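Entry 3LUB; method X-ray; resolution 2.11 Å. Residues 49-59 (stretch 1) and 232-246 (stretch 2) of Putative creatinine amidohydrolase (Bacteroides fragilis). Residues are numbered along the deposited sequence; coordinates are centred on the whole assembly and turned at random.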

# COMPACT_ATOMS: atom_id res chain seq x y z
N ASP F 49 12.37 -28.80 -12.08
CA ASP F 49 13.12 -30.02 -12.48
C ASP F 49 14.62 -29.78 -12.69
O ASP F 49 15.47 -30.55 -12.20
CB ASP F 49 12.46 -30.64 -13.71
CG ASP F 49 11.10 -31.26 -13.39
OD1 ASP F 49 10.66 -31.17 -12.21
OD2 ASP F 49 10.47 -31.81 -14.32
N ILE F 50 14.99 -28.68 -13.37
CA ILE F 50 16.40 -28.29 -13.50
C ILE F 50 17.06 -28.07 -12.13
O ILE F 50 18.16 -28.57 -11.87
CB ILE F 50 16.57 -27.04 -14.38
CG1 ILE F 50 16.18 -27.37 -15.84
CG2 ILE F 50 18.00 -26.47 -14.27
CD1 ILE F 50 15.92 -26.19 -16.69
N ALA F 51 16.40 -27.32 -11.26
CA ALA F 51 16.99 -26.97 -9.96
C ALA F 51 17.18 -28.18 -9.07
O ALA F 51 18.19 -28.29 -8.36
CB ALA F 51 16.15 -25.88 -9.25
N VAL F 52 16.22 -29.10 -9.08
CA VAL F 52 16.36 -30.37 -8.31
C VAL F 52 17.55 -31.19 -8.84
O VAL F 52 18.39 -31.66 -8.05
CB VAL F 52 15.03 -31.18 -8.30
CG1 VAL F 52 15.24 -32.64 -7.83
CG2 VAL F 52 14.05 -30.50 -7.41
N GLU F 53 17.65 -31.30 -10.16
CA GLU F 53 18.79 -31.99 -10.78
C GLU F 53 20.13 -31.34 -10.39
O GLU F 53 21.06 -32.03 -10.10
CB GLU F 53 18.67 -31.99 -12.29
CG GLU F 53 18.27 -33.30 -12.94
CD GLU F 53 18.83 -33.43 -14.35
OE1 GLU F 53 20.01 -33.82 -14.47
OE2 GLU F 53 18.11 -33.12 -15.34
N ALA F 54 20.21 -30.02 -10.39
CA ALA F 54 21.45 -29.33 -10.03
C ALA F 54 21.74 -29.46 -8.54
O ALA F 54 22.91 -29.56 -8.14
CB ALA F 54 21.42 -27.86 -10.45
N ALA F 55 20.69 -29.45 -7.71
CA ALA F 55 20.83 -29.67 -6.26
C ALA F 55 21.40 -31.07 -5.97
O ALA F 55 22.27 -31.24 -5.12
CB ALA F 55 19.42 -29.47 -5.52
N GLU F 56 20.89 -32.06 -6.69
CA GLU F 56 21.35 -33.42 -6.56
C GLU F 56 22.82 -33.54 -6.98
O GLU F 56 23.62 -34.21 -6.32
CB GLU F 56 20.49 -34.35 -7.41
CG GLU F 56 19.11 -34.64 -6.82
CD GLU F 56 18.20 -35.44 -7.76
OE1 GLU F 56 18.37 -35.38 -9.01
OE2 GLU F 56 17.28 -36.12 -7.24
N LEU F 57 23.18 -32.87 -8.08
CA LEU F 57 24.58 -32.86 -8.52
C LEU F 57 25.50 -32.18 -7.51
O LEU F 57 26.56 -32.73 -7.22
CB LEU F 57 24.73 -32.19 -9.87
CG LEU F 57 26.10 -32.28 -10.52
CD1 LEU F 57 26.45 -33.74 -10.78
CD2 LEU F 57 26.07 -31.44 -11.79
N ALA F 58 25.11 -31.01 -6.99
CA ALA F 58 25.95 -30.32 -6.01
C ALA F 58 26.13 -31.16 -4.76
O ALA F 58 27.20 -31.14 -4.15
CB ALA F 58 25.37 -28.94 -5.64
N LEU F 59 25.07 -31.85 -4.33
CA LEU F 59 25.14 -32.69 -3.14
C LEU F 59 26.07 -33.89 -3.36
O LEU F 59 26.90 -34.15 -2.52
CB LEU F 59 23.77 -33.19 -2.71
CG LEU F 59 23.64 -34.00 -1.42
CD1 LEU F 59 24.15 -33.24 -0.17
CD2 LEU F 59 22.19 -34.45 -1.26
N TYR F 232 20.70 -30.09 -24.03
CA TYR F 232 20.68 -28.71 -23.59
C TYR F 232 20.71 -28.58 -22.08
O TYR F 232 21.39 -27.70 -21.57
CB TYR F 232 19.46 -28.00 -24.16
CG TYR F 232 19.33 -26.51 -23.90
CD1 TYR F 232 20.41 -25.63 -24.07
CD2 TYR F 232 18.10 -25.97 -23.55
CE1 TYR F 232 20.26 -24.27 -23.86
CE2 TYR F 232 17.94 -24.62 -23.35
CZ TYR F 232 19.02 -23.78 -23.49
OH TYR F 232 18.84 -22.44 -23.26
N VAL F 233 19.96 -29.41 -21.34
CA VAL F 233 19.89 -29.20 -19.88
C VAL F 233 21.13 -29.66 -19.19
O VAL F 233 21.46 -29.12 -18.13
CB VAL F 233 18.59 -29.78 -19.19
CG1 VAL F 233 17.32 -29.17 -19.82
CG2 VAL F 233 18.56 -31.31 -19.16
N LYS F 234 21.87 -30.60 -19.78
CA LYS F 234 23.12 -31.07 -19.16
C LYS F 234 24.06 -29.93 -18.74
O LYS F 234 24.41 -29.83 -17.56
CB LYS F 234 23.85 -32.12 -20.02
CG LYS F 234 24.79 -33.00 -19.19
CD LYS F 234 25.79 -33.80 -20.07
CE LYS F 234 26.78 -34.59 -19.19
NZ LYS F 234 27.68 -35.46 -20.00
N PRO F 235 24.47 -29.06 -19.69
CA PRO F 235 25.31 -27.93 -19.27
C PRO F 235 24.65 -26.91 -18.31
O PRO F 235 25.35 -26.32 -17.44
CB PRO F 235 25.66 -27.25 -20.61
CG PRO F 235 24.57 -27.65 -21.54
CD PRO F 235 24.23 -29.04 -21.15
N ILE F 236 23.34 -26.68 -18.46
CA ILE F 236 22.57 -25.77 -17.58
C ILE F 236 22.70 -26.29 -16.15
O ILE F 236 23.10 -25.58 -15.21
CB ILE F 236 21.06 -25.64 -18.06
CG1 ILE F 236 20.97 -25.00 -19.45
CG2 ILE F 236 20.20 -24.83 -17.07
CD1 ILE F 236 19.56 -25.09 -20.12
N VAL F 237 22.42 -27.58 -15.99
CA VAL F 237 22.47 -28.25 -14.68
C VAL F 237 23.83 -28.19 -14.04
O VAL F 237 23.95 -27.90 -12.84
CB VAL F 237 21.97 -29.71 -14.80
CG1 VAL F 237 22.45 -30.53 -13.57
CG2 VAL F 237 20.40 -29.70 -14.94
N GLU F 238 24.86 -28.39 -14.85
CA GLU F 238 26.24 -28.38 -14.35
C GLU F 238 26.70 -26.97 -13.93
O GLU F 238 27.35 -26.79 -12.87
CB GLU F 238 27.17 -28.98 -15.44
CG GLU F 238 28.56 -29.38 -14.90
CD GLU F 238 29.43 -28.17 -14.61
OE1 GLU F 238 29.39 -27.21 -15.42
OE2 GLU F 238 30.14 -28.16 -13.57
N LYS F 239 26.36 -25.96 -14.73
CA LYS F 239 26.64 -24.57 -14.34
C LYS F 239 25.89 -24.13 -13.08
O LYS F 239 26.44 -23.44 -12.24
CB LYS F 239 26.30 -23.58 -15.45
CG LYS F 239 27.40 -23.35 -16.46
CD LYS F 239 27.11 -22.06 -17.28
CE LYS F 239 27.91 -22.01 -18.58
NZ LYS F 239 29.34 -22.44 -18.39
N LEU F 240 24.62 -24.52 -12.95
CA LEU F 240 23.84 -24.16 -11.77
C LEU F 240 24.41 -24.85 -10.52
O LEU F 240 24.61 -24.20 -9.49
CB LEU F 240 22.34 -24.47 -11.98
CG LEU F 240 21.60 -23.46 -12.87
CD1 LEU F 240 20.22 -23.93 -13.36
CD2 LEU F 240 21.47 -22.05 -12.17
N ALA F 241 24.74 -26.13 -10.64
CA ALA F 241 25.40 -26.85 -9.56
C ALA F 241 26.66 -26.11 -9.08
O ALA F 241 26.89 -25.97 -7.88
CB ALA F 241 25.77 -28.28 -10.03
N GLY F 242 27.48 -25.67 -10.03
CA GLY F 242 28.64 -24.86 -9.71
C GLY F 242 28.35 -23.55 -8.95
O GLY F 242 29.07 -23.20 -7.99
N LEU F 243 27.31 -22.85 -9.37
CA LEU F 243 26.86 -21.65 -8.68
C LEU F 243 26.36 -21.95 -7.29
O LEU F 243 26.66 -21.21 -6.34
CB LEU F 243 25.75 -20.96 -9.48
CG LEU F 243 24.97 -19.83 -8.79
CD1 LEU F 243 25.79 -18.61 -8.71
CD2 LEU F 243 23.67 -19.53 -9.56
N PHE F 244 25.57 -23.02 -7.14
CA PHE F 244 25.14 -23.44 -5.80
C PHE F 244 26.36 -23.68 -4.90
O PHE F 244 26.40 -23.22 -3.78
CB PHE F 244 24.30 -24.75 -5.80
CG PHE F 244 23.02 -24.69 -6.61
CD1 PHE F 244 22.59 -23.53 -7.24
CD2 PHE F 244 22.24 -25.82 -6.71
CE1 PHE F 244 21.42 -23.53 -7.99
CE2 PHE F 244 21.06 -25.81 -7.44
CZ PHE F 244 20.66 -24.67 -8.09
N GLU F 245 27.35 -24.41 -5.39
CA GLU F 245 28.53 -24.73 -4.56
C GLU F 245 29.30 -23.49 -4.13
O GLU F 245 29.67 -23.36 -2.98
CB GLU F 245 29.50 -25.68 -5.28
CG GLU F 245 29.02 -27.14 -5.42
CD GLU F 245 29.53 -27.81 -6.69
OE1 GLU F 245 30.23 -27.12 -7.47
OE2 GLU F 245 29.23 -29.02 -6.93
N GLU F 246 29.56 -22.60 -5.08
CA GLU F 246 30.31 -21.37 -4.78
C GLU F 246 29.52 -20.42 -3.89
O GLU F 246 30.10 -19.76 -3.04
CB GLU F 246 30.68 -20.64 -6.05
CG GLU F 246 31.59 -21.41 -6.97
CD GLU F 246 31.51 -20.89 -8.40
OE1 GLU F 246 30.61 -20.05 -8.67
OE2 GLU F 246 32.31 -21.33 -9.26

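Both stretches are helical, and each helix runs on beyond the residues given here. Their axes cross at -58° and approach to 8.2 Å. That is close for two helices, and small residues occupy the nearest point: the CA atoms of A54 and A241 are 4.7 Å apart. The second helix is kinked at P235, whose ring nitrogen carries no hydrogen to bond the turn before. No hydrogen bond links the stretches. The backbone N-H groups from E53 and from V237 onward bond within their own helix, as in A54 N to I50 O (2.9 Å) and A241 N to V237 O (2.9 Å). The contact is a matter of shape and apolar burial, with 614 Å² covered in total.

D49 makes no contact. I50 is the first residue to meet the other helix. I50 CG2 lies 3.5 Å from L240 CD1, 3.9 Å from I236 CG2 and 4.1 Å from V237 CG2, so one methyl group touches three branched side chains. A51 contributes mainly through its backbone: A51 O lies 3.9 Å from F244 CE2, at the edge of the ring. V52 points away.

E53 stands at the margin of the contact. E53 CB packs 3.9 Å from V237 CG2, while its carboxylate atom OE2 is hydrogen-bonded elsewhere in the structure. V237 fits as a knob among I50, E53, A54 and L57.

A54 is the reciprocal knob. Its methyl group points toward the second helix and sits among V237, L240, A241 and F244. A54 CB is 3.5 Å from V237 O, 3.8 Å from L240 CB and 3.7 Å from F244 CE2. The methyl thus packs directly against the opposing backbone.

A55 points away, yet A55 N lies 3.7 Å from F244 CE2, again at the ring edge. F244 is the third knob, held among A51, A54, A55 and A58. All four are alanines, so this large aromatic side chain is bordered by small ones. E56 is out of reach.

L57 points toward the second helix. L57 CD2 rests 3.6 Å from A241 CB and 4.1 Å from V237 CG1, and it also meets the backbone at E238 CA (4.0 Å).

A58 closes the contact. A58 CB is 4.0 Å from A241 O and 4.3 Å from F244 CB. A58 CA lies 3.6 Å from E245 OE2; that carboxylate packs here but finds its hydrogen bonds outside the two stretches. L59 points away.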